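PDB 2FUK: XC6422 protein from Xanthomonas campestris, which probably acts as a serine hydrolase and has a small alpha/beta-hydrolase fold without a lid. Local coordinates for residues Thr112-Gly117 with Trp215-Pro220; Ala62-Glu67 with Gly206-Gly211; Pro37-Val42 with Glu102-Gln107. All blocks are in the same frame, centred on the assembly; numbering follows the deposited sequence.

Interaction 1 (Thr112-Gly117 with Trp215-Pro220); sequences TLWLAG and WLPATP
The carbonyl oxygen of Trp215 lies at the rim of the Trp114 indole, close to the ring plane and 3.6 Å from Trp114 CZ2. It meets the aromatic C-H edge, and the rest of the contact is apolar. Leu216 supplies the closest carbon: its CD2 methyl stands 3.6 Å from Trp114 CH2, at the far corner of the six-membered ring, and the two side chains cross at about a right angle. Leu216 sets out from the backbone in the other direction, but CG lies beside its own N (chi1 -66°) and, with CD1 running on outward (chi2 175°), the other methyl, CD2, is turned back to the indole. More loosely, Pro217 CD approaches Trp114 CZ2 at 4.3 Å and Trp215 CB does so at the same distance. The indole of Trp215 itself turns away, toward Val136 and Gln157. A single long side chain thus bridges two backbones whose nearest CA atoms, those of Trp114 and Trp215, are 10.4 Å apart. With CG beside the backbone N (chi1 -77°), the Trp114 ring projects from the sheet to the C-terminal tail and also packs against Val38 and Ala40 of the adjacent strand and Val136 of the strand on its other flank. The main chain of Trp114 is hydrogen-bonded to Thr39 and Ile41. The tail after helix 201-212 thus packs on one side of the sheet, against Trp114, Val38 and Val136. Gly117, first glycine of a GxSxG sequence, lies next to the end of strand 112-118, consistent with the nucleophile elbow of an alpha/beta-hydrolase.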
loop_
_atom_site.group_PDB
_atom_site.type_symbol
_atom_site.label_atom_id
_atom_site.label_comp_id
_atom_site.label_asym_id
_atom_site.label_seq_id
_atom_site.Cartn_x
_atom_site.Cartn_y
_atom_site.Cartn_z
ATOM N N THR A 112 -15.217 9.283 -15.018
ATOM C CA THR A 112 -16.025 8.125 -15.375
ATOM C C THR A 112 -16.299 7.449 -14.034
ATOM O O THR A 112 -15.650 7.758 -13.026
ATOM C CB THR A 112 -15.309 7.150 -16.336
ATOM O OG1 THR A 112 -13.955 6.948 -15.922
ATOM C CG2 THR A 112 -15.342 7.692 -17.755
ATOM N N LEU A 113 -17.255 6.533 -14.009
ATOM C CA LEU A 113 -17.610 5.875 -12.762
ATOM C C LEU A 113 -17.287 4.391 -12.657
ATOM O O LEU A 113 -17.618 3.595 -13.537
ATOM C CB LEU A 113 -19.103 6.070 -12.501
ATOM C CG LEU A 113 -19.654 5.439 -11.224
ATOM C CD1 LEU A 113 -19.220 6.250 -10.020
ATOM C CD2 LEU A 113 -21.173 5.389 -11.310
ATOM N N TRP A 114 -16.639 4.026 -11.557
ATOM C CA TRP A 114 -16.314 2.632 -11.289
ATOM C C TRP A 114 -17.113 2.224 -10.054
ATOM O O TRP A 114 -17.297 3.020 -9.143
ATOM C CB TRP A 114 -14.822 2.464 -10.997
ATOM C CG TRP A 114 -13.934 2.495 -12.209
ATOM C CD1 TRP A 114 -14.183 3.118 -13.401
ATOM C CD2 TRP A 114 -12.614 1.955 -12.305
ATOM N NE1 TRP A 114 -13.087 3.005 -14.231
ATOM C CE2 TRP A 114 -12.112 2.295 -13.582
ATOM C CE3 TRP A 114 -11.800 1.219 -11.433
ATOM C CZ2 TRP A 114 -10.828 1.924 -14.008
ATOM C CZ3 TRP A 114 -10.526 0.850 -11.857
ATOM C CH2 TRP A 114 -10.055 1.205 -13.133
ATOM N N LEU A 115 -17.598 0.987 -10.038
ATOM C CA LEU A 115 -18.353 0.479 -8.901
ATOM C C LEU A 115 -17.679 -0.787 -8.399
ATOM O O LEU A 115 -17.165 -1.582 -9.184
ATOM C CB LEU A 115 -19.804 0.157 -9.296
ATOM C CG LEU A 115 -20.746 1.300 -9.685
ATOM C CD1 LEU A 115 -22.130 0.729 -10.008
ATOM C CD2 LEU A 115 -20.845 2.298 -8.547
ATOM N N ALA A 116 -17.668 -0.962 -7.083
ATOM C CA ALA A 116 -17.083 -2.150 -6.481
ATOM C C ALA A 116 -17.890 -2.472 -5.238
ATOM O O ALA A 116 -18.556 -1.605 -4.675
ATOM C CB ALA A 116 -15.620 -1.903 -6.105
ATOM N N GLY A 117 -17.834 -3.723 -4.812
ATOM C CA GLY A 117 -18.571 -4.100 -3.628
ATOM C C GLY A 117 -18.070 -5.411 -3.086
ATOM O O GLY A 117 -17.517 -6.221 -3.822
ATOM N N TRP A 215 -7.467 -1.219 -17.411
ATOM C CA TRP A 215 -8.699 -0.479 -17.645
ATOM C C TRP A 215 -8.560 0.970 -17.192
ATOM O O TRP A 215 -9.497 1.754 -17.303
ATOM C CB TRP A 215 -9.888 -1.135 -16.933
ATOM C CG TRP A 215 -10.131 -2.554 -17.353
ATOM C CD1 TRP A 215 -9.816 -3.123 -18.557
ATOM C CD2 TRP A 215 -10.743 -3.586 -16.569
ATOM N NE1 TRP A 215 -10.189 -4.449 -18.567
ATOM C CE2 TRP A 215 -10.761 -4.758 -17.359
ATOM C CE3 TRP A 215 -11.277 -3.636 -15.274
ATOM C CZ2 TRP A 215 -11.295 -5.969 -16.892
ATOM C CZ3 TRP A 215 -11.806 -4.837 -14.814
ATOM C CH2 TRP A 215 -11.810 -5.985 -15.620
ATOM N N LEU A 216 -7.389 1.327 -16.677
ATOM C CA LEU A 216 -7.174 2.700 -16.245
ATOM C C LEU A 216 -7.197 3.585 -17.487
ATOM O O LEU A 216 -6.449 3.351 -18.438
ATOM C CB LEU A 216 -5.831 2.830 -15.525
ATOM C CG LEU A 216 -5.757 2.062 -14.204
ATOM C CD1 LEU A 216 -4.350 2.148 -13.624
ATOM C CD2 LEU A 216 -6.782 2.631 -13.233
ATOM N N PRO A 217 -8.071 4.604 -17.504
ATOM C CA PRO A 217 -8.132 5.482 -18.679
ATOM C C PRO A 217 -6.857 6.289 -18.937
ATOM O O PRO A 217 -6.554 6.612 -20.088
ATOM C CB PRO A 217 -9.364 6.354 -18.401
ATOM C CG PRO A 217 -9.465 6.356 -16.908
ATOM C CD PRO A 217 -9.116 4.951 -16.525
ATOM N N ALA A 218 -6.109 6.603 -17.882
ATOM C CA ALA A 218 -4.866 7.361 -18.022
ATOM C C ALA A 218 -3.645 6.494 -17.715
ATOM O O ALA A 218 -3.713 5.564 -16.922
ATOM C CB ALA A 218 -4.888 8.580 -17.106
ATOM N N THR A 219 -2.522 6.823 -18.344
ATOM C CA THR A 219 -1.288 6.072 -18.168
ATOM C C THR A 219 -0.594 6.399 -16.850
ATOM O O THR A 219 -0.193 7.539 -16.619
ATOM C CB THR A 219 -0.313 6.368 -19.321
ATOM O OG1 THR A 219 -0.956 6.086 -20.573
ATOM C CG2 THR A 219 0.950 5.524 -19.182
ATOM N N PRO A 220 -0.430 5.397 -15.969
ATOM C CA PRO A 220 0.233 5.663 -14.688
ATOM C C PRO A 220 1.654 6.190 -14.869
ATOM O O PRO A 220 2.304 5.813 -15.876
ATOM C CB PRO A 220 0.204 4.306 -13.991
ATOM C CG PRO A 220 0.196 3.331 -15.131
ATOM C CD PRO A 220 -0.765 3.969 -16.098
ATOM O OXT PRO A 220 2.091 6.966 -13.992
#

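Interaction 2 (Ala62-Glu67 with Gly206-Gly211); sequences ARALRE and GALQHG
Helices 56-66 and 201-212 come together at Ala64 and Gln209, whose CA atoms are 6.3 Å apart, a close approach that the small Ala64 side chain permits. Regular helical bonds run through both segments, among them Arg66 N to Ala62 O and His210 N to Gly206 O. Ala64 points its methyl at the other helix, where Leu208 CD1 meets Ala64 CB at 3.9 Å. Leu208 also reaches Ile161 of the sheet, so it fills the angle between the two helices and the strands beneath. Gln209 leaves its helix with CG beside the backbone N (chi1 -72°) and then runs extended, which carries the amide across to Ala64 and Glu67. There the amide atom modelled as OE1 sits 3.0 Å from Ala64 O and 2.9 Å from Glu67 OE1. Two acceptors around a modelled oxygen suggest that the amide is turned over. Glu67 and Gln209 cross at about a right angle, their carboxylate and amide planes 48° apart. The carboxylate has a stronger partner in Arg205 of the second subunit, whose NH2 forms a salt bridge with Glu67 OE1; the same arginine packs on Gln209. The pairing of a helix that follows an early strand with the C-terminal helix on one face of the sheet is characteristic of the alpha/beta-hydrolase fold, and here its polar edge also belongs to the dimer interface.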
loop_
_atom_site.group_PDB
_atom_site.type_symbol
_atom_site.label_atom_id
_atom_site.label_comp_id
_atom_site.label_asym_id
_atom_site.label_seq_id
_atom_site.Cartn_x
_atom_site.Cartn_y
_atom_site.Cartn_z
ATOM N N ALA A 62 -10.691 0.181 -1.184
ATOM C CA ALA A 62 -10.638 1.613 -1.439
ATOM C C ALA A 62 -9.193 2.064 -1.596
ATOM O O ALA A 62 -8.871 2.829 -2.500
ATOM C CB ALA A 62 -11.313 2.380 -0.295
ATOM N N ARG A 63 -8.324 1.573 -0.717
ATOM C CA ARG A 63 -6.913 1.934 -0.753
ATOM C C ARG A 63 -6.262 1.457 -2.041
ATOM O O ARG A 63 -5.438 2.156 -2.623
ATOM C CB ARG A 63 -6.182 1.319 0.439
ATOM C CG ARG A 63 -4.758 1.824 0.614
ATOM C CD ARG A 63 -4.120 1.181 1.828
ATOM N NE ARG A 63 -4.972 1.268 3.013
ATOM C CZ ARG A 63 -4.720 0.631 4.151
ATOM N NH1 ARG A 63 -3.638 -0.130 4.249
ATOM N NH2 ARG A 63 -5.548 0.745 5.184
ATOM N N ALA A 64 -6.628 0.254 -2.471
ATOM C CA ALA A 64 -6.084 -0.326 -3.689
ATOM C C ALA A 64 -6.351 0.568 -4.896
ATOM O O ALA A 64 -5.498 0.732 -5.767
ATOM C CB ALA A 64 -6.695 -1.704 -3.909
ATOM N N LEU A 65 -7.546 1.148 -4.944
ATOM C CA LEU A 65 -7.922 2.024 -6.049
ATOM C C LEU A 65 -7.287 3.403 -5.914
ATOM O O LEU A 65 -6.876 3.995 -6.907
ATOM C CB LEU A 65 -9.439 2.151 -6.120
ATOM C CG LEU A 65 -10.178 0.841 -6.409
ATOM C CD1 LEU A 65 -11.682 1.076 -6.329
ATOM C CD2 LEU A 65 -9.788 0.327 -7.776
ATOM N N ARG A 66 -7.207 3.912 -4.688
ATOM C CA ARG A 66 -6.597 5.220 -4.451
ATOM C C ARG A 66 -5.135 5.211 -4.894
ATOM O O ARG A 66 -4.626 6.200 -5.431
ATOM C CB ARG A 66 -6.658 5.571 -2.962
ATOM C CG ARG A 66 -8.061 5.746 -2.416
ATOM C CD ARG A 66 -8.057 5.834 -0.890
ATOM N NE ARG A 66 -7.416 7.054 -0.404
ATOM C CZ ARG A 66 -7.189 7.309 0.883
ATOM N NH1 ARG A 66 -6.607 8.447 1.242
ATOM N NH2 ARG A 66 -7.529 6.421 1.812
ATOM N N GLU A 67 -4.462 4.091 -4.660
ATOM C CA GLU A 67 -3.053 3.959 -5.021
ATOM C C GLU A 67 -2.860 3.964 -6.533
ATOM O O GLU A 67 -1.737 4.103 -7.025
ATOM C CB GLU A 67 -2.465 2.683 -4.411
ATOM C CG GLU A 67 -2.446 2.699 -2.886
ATOM C CD GLU A 67 -1.843 1.445 -2.272
ATOM O OE1 GLU A 67 -1.665 0.445 -2.999
ATOM O OE2 GLU A 67 -1.562 1.455 -1.051
ATOM N N GLY A 206 -3.204 -6.612 -4.302
ATOM C CA GLY A 206 -2.498 -6.949 -5.526
ATOM C C GLY A 206 -3.402 -7.475 -6.623
ATOM O O GLY A 206 -3.252 -7.114 -7.792
ATOM N N ALA A 207 -4.345 -8.335 -6.249
ATOM C CA ALA A 207 -5.264 -8.913 -7.216
ATOM C C ALA A 207 -6.126 -7.836 -7.857
ATOM O O ALA A 207 -6.380 -7.873 -9.059
ATOM C CB ALA A 207 -6.147 -9.957 -6.545
ATOM N N LEU A 208 -6.575 -6.882 -7.049
ATOM C CA LEU A 208 -7.420 -5.799 -7.541
ATOM C C LEU A 208 -6.649 -4.897 -8.489
ATOM O O LEU A 208 -7.118 -4.569 -9.578
ATOM C CB LEU A 208 -7.944 -4.959 -6.370
ATOM C CG LEU A 208 -9.030 -5.539 -5.461
ATOM C CD1 LEU A 208 -9.146 -4.684 -4.201
ATOM C CD2 LEU A 208 -10.365 -5.577 -6.204
ATOM N N GLN A 209 -5.452 -4.501 -8.067
ATOM C CA GLN A 209 -4.635 -3.612 -8.874
ATOM C C GLN A 209 -4.215 -4.249 -10.191
ATOM O O GLN A 209 -4.304 -3.622 -11.248
ATOM C CB GLN A 209 -3.427 -3.137 -8.060
ATOM C CG GLN A 209 -3.844 -2.135 -6.990
ATOM C CD GLN A 209 -2.718 -1.644 -6.099
ATOM O OE1 GLN A 209 -2.880 -0.653 -5.388
ATOM N NE2 GLN A 209 -1.582 -2.335 -6.119
ATOM N N HIS A 210 -3.778 -5.499 -10.148
ATOM C CA HIS A 210 -3.379 -6.149 -11.386
ATOM C C HIS A 210 -4.592 -6.390 -12.274
ATOM O O HIS A 210 -4.501 -6.316 -13.504
ATOM C CB HIS A 210 -2.695 -7.481 -11.100
ATOM C CG HIS A 210 -2.235 -8.185 -12.335
ATOM N ND1 HIS A 210 -1.218 -7.701 -13.129
ATOM C CD2 HIS A 210 -2.683 -9.312 -12.939
ATOM C CE1 HIS A 210 -1.057 -8.499 -14.169
ATOM N NE2 HIS A 210 -1.936 -9.483 -14.078
ATOM N N GLY A 211 -5.733 -6.672 -11.650
ATOM C CA GLY A 211 -6.937 -6.935 -12.411
ATOM C C GLY A 211 -7.514 -5.745 -13.154
ATOM O O GLY A 211 -8.062 -5.903 -14.245
#

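Interaction 3 (Pro37-Val42 with Glu102-Gln107); sequences PVTAIV and EWVRAQ
No flat group stands between Val104 and the strand residues Thr39 and Ile41; the indole of Trp103, the preceding helix residue, lies off to one side. One face of that indole carries Gln107 CG, 3.4 Å above the plane and offset toward the rim, while its NE1 donates to Pro4 O and its ring meets that of Phe6 with the planes at about 30°. Trp103 thus fastens the helix to the N-terminal residues, and Val104 faces the sheet. The two methyls of Val104 are shared between two strand residues. CG1, anti to the backbone N (chi1 169°), reaches toward Thr39 tip to tip and stops 3.5 Å from Thr39 CG2, tighter than usual van der Waals contact; Thr39 CB lies 3.7 Å from the same methyl. CG2 takes the other direction, 4.1 Å from Ile41 CD1, and here the side chains slide past each other in opposite senses. The chi1 of Thr39, -68°, sorts its branches by character: CG2 is presented to the valine, and OG1, beside the backbone N, bonds to Asp111 OD2. The hydroxyl of this buried residue is therefore satisfied without disturbing the apolar contact. Ile41 extends its packing along the same helix, touching Leu97, Val100 and Ala101. Thr39 and Ile41 share one face of strand 38-43, with Ala40 directed to the other. Helix 92-107 is the connection of a beta-alpha-beta crossover from strand 71-75 to strand 112-118, and it passes over strand 38-43, which lies between those two parallel strands in the sheet.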
loop_
_atom_site.group_PDB
_atom_site.type_symbol
_atom_site.label_atom_id
_atom_site.label_comp_id
_atom_site.label_asym_id
_atom_site.label_seq_id
_atom_site.Cartn_x
_atom_site.Cartn_y
_atom_site.Cartn_z
ATOM N N PRO A 37 -9.067 10.195 -14.161
ATOM C CA PRO A 37 -10.348 10.893 -14.296
ATOM C C PRO A 37 -11.449 9.896 -13.962
ATOM O O PRO A 37 -12.380 9.691 -14.736
ATOM C CB PRO A 37 -10.350 11.300 -15.764
ATOM C CG PRO A 37 -9.661 10.147 -16.420
ATOM C CD PRO A 37 -8.522 9.823 -15.480
ATOM N N VAL A 38 -11.313 9.277 -12.793
ATOM C CA VAL A 38 -12.247 8.256 -12.340
ATOM C C VAL A 38 -12.575 8.397 -10.863
ATOM O O VAL A 38 -11.713 8.745 -10.058
ATOM C CB VAL A 38 -11.638 6.839 -12.529
ATOM C CG1 VAL A 38 -12.610 5.775 -12.027
ATOM C CG2 VAL A 38 -11.282 6.600 -13.997
ATOM N N THR A 39 -13.831 8.134 -10.521
ATOM C CA THR A 39 -14.279 8.148 -9.132
ATOM C C THR A 39 -14.953 6.794 -8.970
ATOM O O THR A 39 -15.756 6.391 -9.816
ATOM C CB THR A 39 -15.312 9.261 -8.834
ATOM O OG1 THR A 39 -14.687 10.547 -8.936
ATOM C CG2 THR A 39 -15.855 9.114 -7.411
ATOM N N ALA A 40 -14.599 6.081 -7.907
ATOM C CA ALA A 40 -15.169 4.769 -7.652
ATOM C C ALA A 40 -15.960 4.773 -6.355
ATOM O O ALA A 40 -15.612 5.483 -5.413
ATOM C CB ALA A 40 -14.060 3.727 -7.570
ATOM N N ILE A 41 -17.039 3.997 -6.324
ATOM C CA ILE A 41 -17.859 3.870 -5.124
ATOM C C ILE A 41 -17.709 2.423 -4.678
ATOM O O ILE A 41 -17.827 1.509 -5.492
ATOM C CB ILE A 41 -19.353 4.148 -5.411
ATOM C CG1 ILE A 41 -19.528 5.579 -5.915
ATOM C CG2 ILE A 41 -20.173 3.969 -4.128
ATOM C CD1 ILE A 41 -20.932 5.888 -6.401
ATOM N N VAL A 42 -17.435 2.223 -3.392
ATOM C CA VAL A 42 -17.256 0.884 -2.835
ATOM C C VAL A 42 -18.380 0.578 -1.847
ATOM O O VAL A 42 -18.565 1.307 -0.871
ATOM C CB VAL A 42 -15.893 0.768 -2.105
ATOM C CG1 VAL A 42 -15.707 -0.645 -1.561
ATOM C CG2 VAL A 42 -14.759 1.124 -3.059
ATOM N N GLU A 102 -25.371 9.377 -8.474
ATOM C CA GLU A 102 -25.846 10.591 -9.128
ATOM C C GLU A 102 -25.172 11.842 -8.571
ATOM O O GLU A 102 -24.958 12.812 -9.299
ATOM C CB GLU A 102 -27.374 10.696 -9.016
ATOM C CG GLU A 102 -28.103 9.598 -9.794
ATOM C CD GLU A 102 -29.618 9.747 -9.805
ATOM O OE1 GLU A 102 -30.166 10.473 -8.948
ATOM O OE2 GLU A 102 -30.263 9.124 -10.679
ATOM N N TRP A 103 -24.841 11.820 -7.283
ATOM C CA TRP A 103 -24.160 12.955 -6.657
ATOM C C TRP A 103 -22.730 13.024 -7.209
ATOM O O TRP A 103 -22.219 14.097 -7.526
ATOM C CB TRP A 103 -24.141 12.785 -5.132
ATOM C CG TRP A 103 -23.299 13.804 -4.403
ATOM C CD1 TRP A 103 -23.561 15.137 -4.251
ATOM C CD2 TRP A 103 -22.045 13.566 -3.759
ATOM N NE1 TRP A 103 -22.545 15.743 -3.556
ATOM C CE2 TRP A 103 -21.600 14.801 -3.240
ATOM C CE3 TRP A 103 -21.251 12.428 -3.570
ATOM C CZ2 TRP A 103 -20.394 14.931 -2.542
ATOM C CZ3 TRP A 103 -20.050 12.558 -2.878
ATOM C CH2 TRP A 103 -19.635 13.803 -2.372
ATOM N N VAL A 104 -22.085 11.870 -7.320
ATOM C CA VAL A 104 -20.728 11.814 -7.855
ATOM C C VAL A 104 -20.677 12.363 -9.284
ATOM O O VAL A 104 -19.853 13.222 -9.604
ATOM C CB VAL A 104 -20.204 10.357 -7.857
ATOM C CG1 VAL A 104 -18.912 10.262 -8.648
ATOM C CG2 VAL A 104 -19.972 9.894 -6.425
ATOM N N ARG A 105 -21.570 11.873 -10.136
ATOM C CA ARG A 105 -21.593 12.302 -11.526
ATOM C C ARG A 105 -21.913 13.779 -11.696
ATOM O O ARG A 105 -21.485 14.394 -12.668
ATOM C CB ARG A 105 -22.587 11.449 -12.322
ATOM C CG ARG A 105 -21.990 10.123 -12.758
ATOM C CD ARG A 105 -22.986 9.210 -13.445
ATOM N NE ARG A 105 -22.288 8.125 -14.136
ATOM C CZ ARG A 105 -22.790 6.914 -14.335
ATOM N NH1 ARG A 105 -22.071 6.005 -14.977
ATOM N NH2 ARG A 105 -24.001 6.608 -13.880
ATOM N N ALA A 106 -22.665 14.341 -10.753
ATOM C CA ALA A 106 -23.024 15.751 -10.821
ATOM C C ALA A 106 -21.849 16.612 -10.390
ATOM O O ALA A 106 -21.568 17.654 -10.991
ATOM C CB ALA A 106 -24.236 16.033 -9.930
ATOM N N GLN A 107 -21.157 16.162 -9.351
ATOM C CA GLN A 107 -20.018 16.896 -8.806
ATOM C C GLN A 107 -18.724 16.706 -9.595
ATOM O O GLN A 107 -17.843 17.561 -9.559
ATOM C CB GLN A 107 -19.790 16.476 -7.352
ATOM C CG GLN A 107 -20.927 16.853 -6.421
ATOM C CD GLN A 107 -20.896 18.316 -6.033
ATOM O OE1 GLN A 107 -21.935 18.967 -5.948
ATOM N NE2 GLN A 107 -19.697 18.839 -5.783
#

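Overall arrangement
Interactions 1 and 3 share the sheet: strands 112-118 and 38-43 are neighbours, joined by probable hydrogen bonds such as Ala116 N to Ile41 O at 2.9 Å, and the centres of the two interactions are about 11 Å apart. Interaction 3 packs a helix on one face, and interactions 1 and 2 lie on the other, centres 10 Å apart. Leu65 ties all three together: its CD2 is 4.2 Å from Trp114 CZ3, and its CD1 is 3.8 Å from Ala40 CB. Interactions 2 and 3 are farthest apart, about 17 Å between centres. Strand 112-118 leads on to Ser119, the probable nucleophile of a triad with His195 and Asp166.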